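Local coordinates for protein type 3 secretion system chaperone PscE (Pseudomonas aeruginosa, PDB 2UWJ) that acts with PscG as a cytoplasmic chaperone that keeps the type III secretion needle protein PscF from polymerising prematurely, and is required for needle assembly, at residues Q25-A30 with G59-L64. Numbering follows the deposited sequence.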
# COMPACT_ATOMS: atom_id res chain seq x y z
N GLN A 25 -0.34 22.05 -0.98
CA GLN A 25 0.68 23.09 -0.96
C GLN A 25 1.87 22.73 -1.81
O GLN A 25 2.39 23.58 -2.54
CB GLN A 25 1.14 23.38 0.48
CG GLN A 25 0.09 24.18 1.24
CD GLN A 25 0.47 24.41 2.71
OE1 GLN A 25 1.34 23.73 3.27
NE2 GLN A 25 -0.20 25.38 3.34
N ARG A 26 2.29 21.47 -1.75
CA ARG A 26 3.44 21.06 -2.55
C ARG A 26 3.12 21.13 -4.06
O ARG A 26 3.97 21.51 -4.86
CB ARG A 26 3.82 19.62 -2.21
CG ARG A 26 4.44 19.48 -0.86
CD ARG A 26 4.86 18.05 -0.66
NE ARG A 26 3.79 17.29 -0.03
CZ ARG A 26 3.66 15.98 -0.15
NH1 ARG A 26 4.54 15.33 -0.88
NH2 ARG A 26 2.69 15.34 0.51
N LEU A 27 1.91 20.73 -4.42
CA LEU A 27 1.48 20.76 -5.82
C LEU A 27 1.40 22.24 -6.30
O LEU A 27 1.86 22.58 -7.38
CB LEU A 27 0.10 20.10 -5.96
CG LEU A 27 0.05 18.56 -5.72
CD1 LEU A 27 -1.45 18.11 -5.71
CD2 LEU A 27 0.89 17.82 -6.82
N GLN A 28 0.77 23.08 -5.51
CA GLN A 28 0.65 24.52 -5.85
C GLN A 28 2.03 25.17 -5.96
O GLN A 28 2.29 25.92 -6.91
CB GLN A 28 -0.17 25.23 -4.80
CG GLN A 28 -1.59 24.74 -4.72
CD GLN A 28 -2.34 25.43 -3.60
OE1 GLN A 28 -1.77 25.67 -2.54
NE2 GLN A 28 -3.63 25.77 -3.83
N ALA A 29 2.93 24.85 -5.04
CA ALA A 29 4.28 25.41 -5.10
C ALA A 29 4.95 24.98 -6.39
O ALA A 29 5.54 25.81 -7.08
CB ALA A 29 5.13 24.96 -3.88
N ALA A 30 4.88 23.68 -6.73
CA ALA A 30 5.49 23.20 -7.96
C ALA A 30 4.81 23.83 -9.21
O ALA A 30 5.47 24.16 -10.21
CB ALA A 30 5.43 21.62 -8.04
N GLY A 59 -3.76 18.90 -13.06
CA GLY A 59 -4.62 17.72 -12.97
C GLY A 59 -4.58 17.12 -11.55
O GLY A 59 -5.61 16.68 -10.99
N GLY A 60 -3.39 17.08 -10.96
CA GLY A 60 -3.27 16.56 -9.60
C GLY A 60 -4.09 17.36 -8.60
O GLY A 60 -4.71 16.80 -7.69
N LEU A 61 -4.07 18.70 -8.73
CA LEU A 61 -4.83 19.58 -7.83
C LEU A 61 -6.32 19.35 -8.03
O LEU A 61 -7.11 19.34 -7.07
CB LEU A 61 -4.47 21.06 -8.11
CG LEU A 61 -3.06 21.39 -7.54
CD1 LEU A 61 -2.52 22.66 -8.23
CD2 LEU A 61 -3.16 21.63 -6.02
N GLY A 62 -6.71 19.17 -9.29
CA GLY A 62 -8.10 18.91 -9.59
C GLY A 62 -8.53 17.54 -9.02
O GLY A 62 -9.60 17.39 -8.46
N ILE A 63 -7.71 16.52 -9.15
CA ILE A 63 -8.13 15.24 -8.57
C ILE A 63 -8.18 15.38 -7.02
O ILE A 63 -9.15 14.96 -6.40
CB ILE A 63 -7.15 14.15 -8.99
CG1 ILE A 63 -7.31 13.92 -10.53
CG2 ILE A 63 -7.38 12.84 -8.08
CD1 ILE A 63 -6.17 13.18 -11.17
N LEU A 64 -7.17 16.00 -6.41
CA LEU A 64 -7.14 16.16 -4.95
C LEU A 64 -8.40 16.86 -4.43
O LEU A 64 -9.00 16.44 -3.43
CB LEU A 64 -5.91 16.95 -4.52
CG LEU A 64 -5.76 17.14 -2.99
CD1 LEU A 64 -5.71 15.75 -2.24
CD2 LEU A 64 -4.41 17.91 -2.77
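In the antiparallel helical hairpin of PscE, Leu-27 on helix 18-40 packs against Leu-61 on helix 44-68. The axes of the two segments approach to 9.8 Å with 155° between their directions, and the CA atoms of Leu-27 and Leu-61 lie 6.7 Å apart. The two leucine side chains lie alongside one another, pointing opposite ways, with Leu-61 CD2 3.6 Å from Leu-27 CB. In Leu-27, CG sits beside the backbone N (chi1 -69°) and CD1 is anti to CA (chi2 173°), which carries this methyl over the facing backbone, 4.0 Å from Gly-60 C and 4.2 Å from Leu-64 CD2. Gly-60 has no side chain, and the methyl meets its carbonyl carbon. The same Leu-61 CD2 also meets Gln-28 CG at 3.7 Å, the two side chains crossing at about a right angle. These closest approaches are all between carbon atoms, and no hydrogen bond spans the segments. Outside the contact, Leu-27 also touches Leu-57 of its own chain and Leu-9 of the PscG chain, while Ile-63 packs on Cys-21 of PscG. The arrangement is that of an antiparallel two-helix hairpin joined by interleaved leucines, with both helices touching PscG.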